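Local atomic coordinates of D-alanyl-D-alanine carboxypeptidase (Streptococcus pneumoniae R6, PDB entry 1XP4), a protein that probably removes the terminal D-alanine from peptidoglycan precursor peptides, as a serine-type D-Ala-D-Ala carboxypeptidase of the S11 family. Residues Y52-E56 with N57-T61; N90-V93 with E94-L97; M271-I274 with S275-T279; L280-I283 with V284-G287. All coordinates share one frame; numbering follows the deposited sequence.

Interaction 1 (Y52-E56 with N57-T61); sequences YEALE and NGSIT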
loop_
_atom_site.group_PDB
_atom_site.type_symbol
_atom_site.label_atom_id
_atom_site.label_comp_id
_atom_site.label_asym_id
_atom_site.label_seq_id
_atom_site.Cartn_x
_atom_site.Cartn_y
_atom_site.Cartn_z
ATOM N N TYR A 52 -6.052 -10.041 6.306
ATOM C CA TYR A 52 -7.299 -9.559 5.721
ATOM C C TYR A 52 -7.803 -10.606 4.733
ATOM O O TYR A 52 -9.011 -10.800 4.576
ATOM C CB TYR A 52 -7.089 -8.217 5.007
ATOM C CG TYR A 52 -7.146 -7.017 5.930
ATOM C CD1 TYR A 52 -8.355 -6.589 6.472
ATOM C CD2 TYR A 52 -5.990 -6.328 6.285
ATOM C CE1 TYR A 52 -8.411 -5.497 7.350
ATOM C CE2 TYR A 52 -6.034 -5.242 7.162
ATOM C CZ TYR A 52 -7.247 -4.835 7.688
ATOM O OH TYR A 52 -7.298 -3.770 8.554
ATOM N N GLU A 53 -6.872 -11.290 4.079
ATOM C CA GLU A 53 -7.235 -12.323 3.122
ATOM C C GLU A 53 -7.885 -13.507 3.835
ATOM O O GLU A 53 -8.680 -14.233 3.245
ATOM C CB GLU A 53 -6.005 -12.795 2.355
ATOM C CG GLU A 53 -6.345 -13.699 1.193
ATOM C CD GLU A 53 -5.155 -13.960 0.292
ATOM O OE1 GLU A 53 -4.217 -14.657 0.736
ATOM O OE2 GLU A 53 -5.156 -13.459 -0.855
ATOM N N ALA A 54 -7.538 -13.705 5.104
ATOM C CA ALA A 54 -8.120 -14.791 5.885
ATOM C C ALA A 54 -9.459 -14.315 6.445
ATOM O O ALA A 54 -10.376 -15.109 6.652
ATOM C CB ALA A 54 -7.184 -15.192 7.009
ATOM N N LEU A 55 -9.569 -13.015 6.704
ATOM C CA LEU A 55 -10.830 -12.471 7.189
ATOM C C LEU A 55 -11.824 -12.578 6.040
ATOM O O LEU A 55 -12.961 -13.011 6.223
ATOM C CB LEU A 55 -10.676 -11.008 7.588
ATOM C CG LEU A 55 -9.985 -10.731 8.917
ATOM C CD1 LEU A 55 -9.716 -9.248 9.040
ATOM C CD2 LEU A 55 -10.857 -11.233 10.057
ATOM N N GLU A 56 -11.376 -12.185 4.851
ATOM C CA GLU A 56 -12.212 -12.247 3.668
ATOM C C GLU A 56 -12.652 -13.674 3.369
ATOM O O GLU A 56 -13.825 -13.909 3.095
ATOM C CB GLU A 56 -11.461 -11.670 2.468
ATOM C CG GLU A 56 -12.182 -11.822 1.139
ATOM C CD GLU A 56 -11.523 -11.029 0.018
ATOM O OE1 GLU A 56 -10.300 -11.178 -0.197
ATOM O OE2 GLU A 56 -12.236 -10.261 -0.655
ATOM N N ASN A 57 -11.718 -14.624 3.423
ATOM C CA ASN A 57 -12.047 -16.023 3.146
ATOM C C ASN A 57 -12.981 -16.579 4.200
ATOM O O ASN A 57 -13.690 -17.548 3.947
ATOM C CB ASN A 57 -10.795 -16.912 3.093
ATOM C CG ASN A 57 -9.938 -16.654 1.865
ATOM O OD1 ASN A 57 -10.370 -15.993 0.917
ATOM N ND2 ASN A 57 -8.713 -17.184 1.873
ATOM N N GLY A 58 -12.969 -15.979 5.386
ATOM C CA GLY A 58 -13.839 -16.444 6.449
ATOM C C GLY A 58 -13.247 -17.396 7.482
ATOM O O GLY A 58 -13.927 -17.730 8.458
ATOM N N SER A 59 -12.003 -17.838 7.287
ATOM C CA SER A 59 -11.362 -18.752 8.227
ATOM C C SER A 59 -11.169 -18.129 9.616
ATOM O O SER A 59 -11.047 -18.843 10.609
ATOM C CB SER A 59 -10.024 -19.253 7.661
ATOM O OG SER A 59 -9.206 -18.199 7.189
ATOM N N ILE A 60 -11.127 -16.801 9.682
ATOM C CA ILE A 60 -11.019 -16.103 10.958
ATOM C C ILE A 60 -11.946 -14.904 10.877
ATOM O O ILE A 60 -12.385 -14.531 9.793
ATOM C CB ILE A 60 -9.592 -15.580 11.272
ATOM C CG1 ILE A 60 -9.096 -14.676 10.142
ATOM C CG2 ILE A 60 -8.665 -16.733 11.527
ATOM C CD1 ILE A 60 -7.798 -13.970 10.445
ATOM N N THR A 61 -12.246 -14.311 12.026
ATOM C CA THR A 61 -13.115 -13.150 12.075
ATOM C C THR A 61 -12.475 -12.150 13.015
ATOM O O THR A 61 -11.600 -12.504 13.804
ATOM C CB THR A 61 -14.505 -13.506 12.618
ATOM O OG1 THR A 61 -14.398 -13.878 13.999
ATOM C CG2 THR A 61 -15.110 -14.660 11.826
HETATM O O HOH W 1 -14.383 -13.290 8.643
#

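Interaction 2 (N90-V93 with E94-L97); sequences NYTV and EELL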
loop_
_atom_site.group_PDB
_atom_site.type_symbol
_atom_site.label_atom_id
_atom_site.label_comp_id
_atom_site.label_asym_id
_atom_site.label_seq_id
_atom_site.Cartn_x
_atom_site.Cartn_y
_atom_site.Cartn_z
ATOM N N ASN A 90 -4.293 -14.179 25.295
ATOM C CA ASN A 90 -5.397 -14.507 24.403
ATOM C C ASN A 90 -6.118 -13.226 24.030
ATOM O O ASN A 90 -6.795 -12.614 24.855
ATOM C CB ASN A 90 -6.378 -15.483 25.054
ATOM C CG ASN A 90 -7.377 -16.047 24.056
ATOM O OD1 ASN A 90 -8.158 -15.306 23.456
ATOM N ND2 ASN A 90 -7.347 -17.366 23.866
ATOM N N TYR A 91 -5.959 -12.814 22.783
ATOM C CA TYR A 91 -6.590 -11.597 22.338
ATOM C C TYR A 91 -7.283 -11.763 21.005
ATOM O O TYR A 91 -7.065 -12.731 20.287
ATOM C CB TYR A 91 -5.562 -10.467 22.252
ATOM C CG TYR A 91 -4.958 -10.107 23.587
ATOM C CD1 TYR A 91 -3.886 -10.838 24.109
ATOM C CD2 TYR A 91 -5.502 -9.081 24.368
ATOM C CE1 TYR A 91 -3.377 -10.569 25.378
ATOM C CE2 TYR A 91 -4.998 -8.800 25.637
ATOM C CZ TYR A 91 -3.940 -9.553 26.137
ATOM O OH TYR A 91 -3.470 -9.318 27.402
ATOM N N THR A 92 -8.125 -10.788 20.700
ATOM C CA THR A 92 -8.899 -10.744 19.477
ATOM C C THR A 92 -8.041 -10.455 18.244
ATOM O O THR A 92 -7.010 -9.783 18.331
ATOM C CB THR A 92 -10.001 -9.667 19.625
ATOM O OG1 THR A 92 -11.196 -10.285 20.106
ATOM C CG2 THR A 92 -10.276 -8.972 18.322
ATOM N N VAL A 93 -8.469 -10.984 17.101
ATOM C CA VAL A 93 -7.776 -10.754 15.842
ATOM C C VAL A 93 -7.695 -9.240 15.646
ATOM O O VAL A 93 -6.633 -8.692 15.363
ATOM C CB VAL A 93 -8.556 -11.372 14.648
ATOM C CG1 VAL A 93 -8.094 -10.751 13.336
ATOM C CG2 VAL A 93 -8.345 -12.876 14.607
ATOM N N GLU A 94 -8.835 -8.575 15.801
ATOM C CA GLU A 94 -8.907 -7.132 15.653
ATOM C C GLU A 94 -7.962 -6.465 16.644
ATOM O O GLU A 94 -7.312 -5.470 16.328
ATOM C CB GLU A 94 -10.345 -6.647 15.889
ATOM C CG GLU A 94 -10.538 -5.133 15.777
ATOM C CD GLU A 94 -11.999 -4.702 15.894
ATOM O OE1 GLU A 94 -12.637 -5.010 16.922
ATOM O OE2 GLU A 94 -12.513 -4.050 14.958
ATOM N N GLU A 95 -7.873 -7.016 17.845
ATOM C CA GLU A 95 -7.000 -6.431 18.845
ATOM C C GLU A 95 -5.538 -6.516 18.422
ATOM O O GLU A 95 -4.798 -5.532 18.515
ATOM C CB GLU A 95 -7.223 -7.113 20.197
ATOM C CG GLU A 95 -8.644 -6.937 20.706
ATOM C CD GLU A 95 -8.821 -7.379 22.142
ATOM O OE1 GLU A 95 -8.635 -8.587 22.428
ATOM O OE2 GLU A 95 -9.150 -6.511 22.985
ATOM N N LEU A 96 -5.126 -7.685 17.946
ATOM C CA LEU A 96 -3.750 -7.868 17.500
ATOM C C LEU A 96 -3.480 -7.032 16.254
ATOM O O LEU A 96 -2.415 -6.432 16.108
ATOM C CB LEU A 96 -3.485 -9.342 17.213
ATOM C CG LEU A 96 -3.617 -10.248 18.433
ATOM C CD1 LEU A 96 -3.428 -11.694 18.009
ATOM C CD2 LEU A 96 -2.587 -9.844 19.486
ATOM N N LEU A 97 -4.455 -6.993 15.357
ATOM C CA LEU A 97 -4.327 -6.218 14.136
ATOM C C LEU A 97 -4.066 -4.757 14.492
ATOM O O LEU A 97 -3.194 -4.104 13.917
ATOM C CB LEU A 97 -5.612 -6.317 13.325
ATOM C CG LEU A 97 -5.475 -6.790 11.884
ATOM C CD1 LEU A 97 -6.855 -6.773 11.241
ATOM C CD2 LEU A 97 -4.506 -5.897 11.127
#

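Interaction 3 (M271-I274 with S275-T279); sequences MDYI and SSTFT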
loop_
_atom_site.group_PDB
_atom_site.type_symbol
_atom_site.label_atom_id
_atom_site.label_comp_id
_atom_site.label_asym_id
_atom_site.label_seq_id
_atom_site.Cartn_x
_atom_site.Cartn_y
_atom_site.Cartn_z
HETATM N N MSE A 271 6.635 15.174 -0.287
HETATM C CA MSE A 271 5.300 15.568 -0.718
HETATM C C MSE A 271 5.200 16.999 -1.221
HETATM O O MSE A 271 4.366 17.298 -2.082
HETATM C CB MSE A 271 4.292 15.318 0.399
HETATM C CG MSE A 271 4.079 13.834 0.682
HETATM SE SE MSE A 271 3.023 12.860 -0.641
HETATM C CE MSE A 271 3.177 13.982 -2.178
ATOM N N ASP A 272 6.042 17.883 -0.688
ATOM C CA ASP A 272 6.044 19.268 -1.141
ATOM C C ASP A 272 6.473 19.249 -2.601
ATOM O O ASP A 272 5.970 20.011 -3.420
ATOM C CB ASP A 272 7.030 20.119 -0.333
ATOM C CG ASP A 272 6.476 20.548 1.016
ATOM O OD1 ASP A 272 5.387 21.149 1.053
ATOM O OD2 ASP A 272 7.142 20.298 2.044
ATOM N N TYR A 273 7.408 18.364 -2.921
ATOM C CA TYR A 273 7.901 18.235 -4.284
ATOM C C TYR A 273 6.792 17.749 -5.197
ATOM O O TYR A 273 6.474 18.381 -6.211
ATOM C CB TYR A 273 9.056 17.236 -4.335
ATOM C CG TYR A 273 9.445 16.809 -5.738
ATOM C CD1 TYR A 273 10.024 17.709 -6.628
ATOM C CD2 TYR A 273 9.232 15.497 -6.172
ATOM C CE1 TYR A 273 10.382 17.316 -7.910
ATOM C CE2 TYR A 273 9.588 15.096 -7.455
ATOM C CZ TYR A 273 10.161 16.010 -8.318
ATOM O OH TYR A 273 10.497 15.628 -9.597
ATOM N N ILE A 274 6.204 16.620 -4.822
ATOM C CA ILE A 274 5.142 16.002 -5.607
ATOM C C ILE A 274 3.942 16.892 -5.895
ATOM O O ILE A 274 3.415 16.887 -7.010
ATOM C CB ILE A 274 4.661 14.723 -4.922
ATOM C CG1 ILE A 274 5.807 13.712 -4.901
ATOM C CG2 ILE A 274 3.445 14.167 -5.641
ATOM C CD1 ILE A 274 5.561 12.531 -4.013
ATOM N N SER A 275 3.515 17.653 -4.894
ATOM C CA SER A 275 2.364 18.531 -5.049
ATOM C C SER A 275 2.642 19.783 -5.866
ATOM O O SER A 275 1.731 20.359 -6.463
ATOM C CB SER A 275 1.816 18.910 -3.680
ATOM O OG SER A 275 1.285 17.761 -3.049
ATOM N N SER A 276 3.892 20.218 -5.897
ATOM C CA SER A 276 4.211 21.397 -6.674
ATOM C C SER A 276 4.622 20.982 -8.089
ATOM O O SER A 276 4.645 21.811 -8.994
ATOM C CB SER A 276 5.343 22.181 -6.008
ATOM O OG SER A 276 6.574 21.488 -6.112
ATOM N N THR A 277 4.926 19.696 -8.274
ATOM C CA THR A 277 5.365 19.167 -9.571
ATOM C C THR A 277 4.295 18.474 -10.418
ATOM O O THR A 277 4.370 18.479 -11.645
ATOM C CB THR A 277 6.490 18.139 -9.386
ATOM O OG1 THR A 277 7.534 18.706 -8.588
ATOM C CG2 THR A 277 7.034 17.699 -10.746
ATOM N N PHE A 278 3.325 17.847 -9.759
ATOM C CA PHE A 278 2.260 17.125 -10.446
ATOM C C PHE A 278 0.900 17.564 -9.958
ATOM O O PHE A 278 0.746 18.006 -8.823
ATOM C CB PHE A 278 2.388 15.633 -10.196
ATOM C CG PHE A 278 3.668 15.048 -10.676
ATOM C CD1 PHE A 278 3.870 14.805 -12.027
ATOM C CD2 PHE A 278 4.670 14.713 -9.774
ATOM C CE1 PHE A 278 5.051 14.232 -12.472
ATOM C CE2 PHE A 278 5.858 14.140 -10.209
ATOM C CZ PHE A 278 6.050 13.898 -11.557
ATOM N N THR A 279 -0.094 17.402 -10.816
ATOM C CA THR A 279 -1.455 17.783 -10.483
ATOM C C THR A 279 -2.436 16.881 -11.222
ATOM O O THR A 279 -2.053 16.169 -12.140
ATOM C CB THR A 279 -1.712 19.243 -10.884
ATOM O OG1 THR A 279 -3.097 19.542 -10.728
ATOM C CG2 THR A 279 -1.325 19.471 -12.334
#

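Interaction 4 (L280-I283 with V284-G287); sequences LRKI and VQQG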
loop_
_atom_site.group_PDB
_atom_site.type_symbol
_atom_site.label_atom_id
_atom_site.label_comp_id
_atom_site.label_asym_id
_atom_site.label_seq_id
_atom_site.Cartn_x
_atom_site.Cartn_y
_atom_site.Cartn_z
ATOM N N LEU A 280 -3.695 16.902 -10.808
ATOM C CA LEU A 280 -4.724 16.096 -11.458
ATOM C C LEU A 280 -5.598 17.005 -12.308
ATOM O O LEU A 280 -6.397 17.770 -11.769
ATOM C CB LEU A 280 -5.615 15.393 -10.426
ATOM C CG LEU A 280 -5.066 14.267 -9.549
ATOM C CD1 LEU A 280 -6.175 13.787 -8.628
ATOM C CD2 LEU A 280 -4.549 13.115 -10.415
ATOM N N ARG A 281 -5.443 16.937 -13.628
ATOM C CA ARG A 281 -6.259 17.754 -14.513
ATOM C C ARG A 281 -7.434 16.892 -14.958
ATOM O O ARG A 281 -7.240 15.760 -15.393
ATOM C CB ARG A 281 -5.448 18.212 -15.729
ATOM C CG ARG A 281 -6.180 19.247 -16.577
ATOM C CD ARG A 281 -5.355 19.768 -17.755
ATOM N NE ARG A 281 -6.083 20.805 -18.490
ATOM C CZ ARG A 281 -5.653 21.381 -19.610
ATOM N NH1 ARG A 281 -4.486 21.023 -20.135
ATOM N NH2 ARG A 281 -6.390 22.313 -20.210
ATOM N N LYS A 282 -8.652 17.413 -14.824
ATOM C CA LYS A 282 -9.840 16.664 -15.226
ATOM C C LYS A 282 -9.966 16.738 -16.742
ATOM O O LYS A 282 -10.002 17.827 -17.314
ATOM C CB LYS A 282 -11.092 17.246 -14.556
ATOM C CG LYS A 282 -12.368 16.428 -14.771
ATOM C CD LYS A 282 -13.462 16.790 -13.765
ATOM C CE LYS A 282 -13.858 18.258 -13.852
ATOM N NZ LYS A 282 -14.846 18.641 -12.803
ATOM N N ILE A 283 -10.022 15.576 -17.389
ATOM C CA ILE A 283 -10.125 15.516 -18.843
ATOM C C ILE A 283 -11.527 15.211 -19.352
ATOM O O ILE A 283 -11.928 15.707 -20.402
ATOM C CB ILE A 283 -9.156 14.467 -19.443
ATOM C CG1 ILE A 283 -9.449 13.081 -18.864
ATOM C CG2 ILE A 283 -7.721 14.892 -19.192
ATOM C CD1 ILE A 283 -8.700 11.953 -19.555
ATOM N N VAL A 284 -12.265 14.381 -18.622
ATOM C CA VAL A 284 -13.622 14.037 -19.020
ATOM C C VAL A 284 -14.555 14.216 -17.835
ATOM O O VAL A 284 -14.222 13.870 -16.701
ATOM C CB VAL A 284 -13.726 12.580 -19.541
ATOM C CG1 VAL A 284 -15.142 12.296 -20.035
ATOM C CG2 VAL A 284 -12.733 12.363 -20.664
ATOM N N GLN A 285 -15.725 14.770 -18.118
ATOM C CA GLN A 285 -16.735 15.036 -17.111
ATOM C C GLN A 285 -17.725 13.887 -17.101
ATOM O O GLN A 285 -18.033 13.311 -18.145
ATOM C CB GLN A 285 -17.463 16.327 -17.467
ATOM C CG GLN A 285 -17.804 17.220 -16.303
ATOM C CD GLN A 285 -17.077 18.546 -16.390
ATOM O OE1 GLN A 285 -16.653 18.962 -17.476
ATOM N NE2 GLN A 285 -16.934 19.227 -15.250
ATOM N N GLN A 286 -18.224 13.550 -15.920
ATOM C CA GLN A 286 -19.194 12.480 -15.802
ATOM C C GLN A 286 -20.379 12.790 -16.704
ATOM O O GLN A 286 -20.842 13.928 -16.756
ATOM C CB GLN A 286 -19.658 12.362 -14.355
ATOM C CG GLN A 286 -20.852 11.461 -14.163
ATOM C CD GLN A 286 -21.309 11.444 -12.729
ATOM O OE1 GLN A 286 -21.621 12.490 -12.157
ATOM N NE2 GLN A 286 -21.349 10.257 -12.132
ATOM N N GLY A 287 -20.857 11.772 -17.416
ATOM C CA GLY A 287 -21.987 11.934 -18.315
ATOM C C GLY A 287 -21.581 12.286 -19.731
ATOM O O GLY A 287 -22.346 12.084 -20.675
#

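Interaction 1 (Y52-E56 with N57-T61)
Ala54 O receives Gly58 N at 3.0 Å in a weak bond where the chain turns out of helix 44-57, with Ser59 OG, whose bond is weak and unsettled, close by. The N-H of Gly58 leans equally weakly on Leu55 O. One residue earlier the helical bond is still sound: Asn57 N donates to Glu53 O over 3.1 Å, from above the carbonyl plane and 43° out of it. Gly58 then leaves the helix with positive phi (97°), a conformation in which a side chain would be pressed against the preceding carbonyl oxygen. Beyond this turn the chain doubles back beside the helix. Ile60 CD1 rests on Ala54 CB at 3.7 Å. Ile60 CG1, set between its own backbone N and carbonyl carbon (chi1 56°), lies 3.9 Å from Leu55 CD2, and this branch of Leu55 also packs on the backbone of Thr61. A water donates to Leu55 O at 2.8 Å and to Ile60 O at 2.6 Å, joining the last turn to the returning loop. Ile116 of helix 106-117 covers both Ala54 and Ile60, whereas Glu53 forms a salt bridge with Lys130, and Glu56 binds Lys183 and the hydroxyl of Tyr184. Weak backbone bonds, one water and a small apolar patch thus close the helix end, its acidic side chains committed to neighbouring parts of the fold.

Interaction 2 (N90-V93 with E94-L97)
Glu95 lays its side chain across Thr92 at about a right angle, so that Glu95 CG comes to 3.2 Å from Thr92 CB while the carboxylate reaches back to the backbone. Glu95 CG stands beside its own backbone N (chi1 -61°), which directs the chain toward the start of the helix. There Glu95 OE1 accepts from Thr92 N at 2.8 Å in a nearly straight bond (172°), using the anti lone pair, the one turned away from OE2. The Tyr91 side chain also crosses Glu95 at about a right angle, its ring plane 47° from that of the carboxylate. Glu95 OE1 meets this ring at the edge, near its plane, 3.7 Å from Tyr91 CD2. From the next residue, Leu96 CD2 touches Tyr91 CB at 4.1 Å. The first helical backbone bonds run from Leu96 N to Thr92 O and from Leu97 N to Val93 O, both 2.8 Å. Tyr91 stacks on Phe198, and its backbone bonds to Val66 in strand 65-67; Val93 and Leu96 face Leu112 of helix 106-117. The side chain of Leu97 lies about 8 Å from that of Lys44, the predicted proton acceptor. Here a strand runs directly into a helix with Thr92 at the N-cap; of a capping box only the Glu95-to-Thr92 N half is present, since the Thr92 side chain makes no return bond.

Interaction 3 (M271-I274 with S275-T279)
Thr277 holds its hydroxyl beside its own backbone N (chi1 -52°), while Tyr273 CG stands opposite its backbone N (chi1 168°), and together these torsions bring the Thr277 OG1 over one face of the tyrosine ring. The site is the C-terminal end of helix 262-277, where the chain passes straight into strand 278-284. Thr277 OG1 lies 3.2 Å above the Tyr273 ring plane, offset toward the rim. The same Thr277 OG1 donates to Tyr273 O at 2.6 Å, approaching from above the carbonyl plane rather than along a lone pair. Thr277 N and Ser276 N add weak bonds to Tyr273 O, so this carbonyl gathers several donors from the last turn. Ser276 OG stands 3.1 Å from both Asp272 O and Tyr273 O, and its single proton could serve either. Ser275 N keeps a regular helical bond to Met271 O, but the polar end of Ser275 turns to Glu241, and Asp272 forms a salt bridge with Arg217. Met271, present as selenomethionine, and Ile274 face strand 244-253 on the sheet side of the helix, and Tyr273 stacks on Phe10. Phe278, the first residue to leave helical angles, packs on Ile316 of strand 313-318. Phe278 N still donates to Ile274 O at 2.9 Å, and Phe278 CD2 lies 4.3 Å from Ile274 CG2.

Interaction 4 (L280-I283 with V284-G287)
Lys282 passes the Val284 carbonyl and ends near Gln285, two and three residues farther along the chain. From CB, the side chain sets out with CG opposite the backbone N (chi1 -173°), which places Lys282 CG 3.7 Å from Val284 O. A turn about the CG-CD bond (chi3 60°) then swings CE and NZ toward the Gln285 side chain, the two side chains crossing at a slant. The orientation of the Gln285 amide is uncertain, so which of its atoms faces Lys282 NZ is left open. The ammonium also makes a long, weak ion pair with Asp312, just before strand 313-318. Next along the chain, Ile283 and Val284 lie against each other: Ile283 CG1, between its own backbone N and carbonyl carbon, comes to 3.8 Å from Val284 CG2. Ile283 has phi and psi of -102° and -35°, far from extended values, and the backbones of Ile283 and Val284 both bond to Ile313. Two consecutive residues opposite one form a classic beta bulge. Past it, Gln286 N bonds to Asp312 OD1, and Gly287, with positive phi, bonds through its backbone to Ala309. In the C-terminal domain, strand 278-284 pairs antiparallel with strand 313-318, following directly on helix 262-277; Ile283 packs on Ile313 and Leu315 of the partner strand, while Val284 packs on Tyr290 and Ala309 in the neighbouring loops.

Overall arrangement
Interactions 1 and 2 belong to the carboxypeptidase domain and touch: Thr61 O lies 3.4 Å from Val93 CB, and Tyr52 OH 4.1 Å from Leu97 CD1. Interactions 1 and 3 both close a helix, the first with a water, the second with hydroxyls on helix carbonyls; interaction 2 opens one, capped by a carboxylate. All four are partly buried, interaction 2 having the most buried residues and interaction 1 the most exposed. Interactions 3 and 4 have centres about 38 Å and 43 Å from that of interaction 2. Interaction 3 ends helix 262-277 and enters the strand that interaction 4 continues; the latter, without a clear hydrogen bond between its segments, relies on apolar contact and strand pairing.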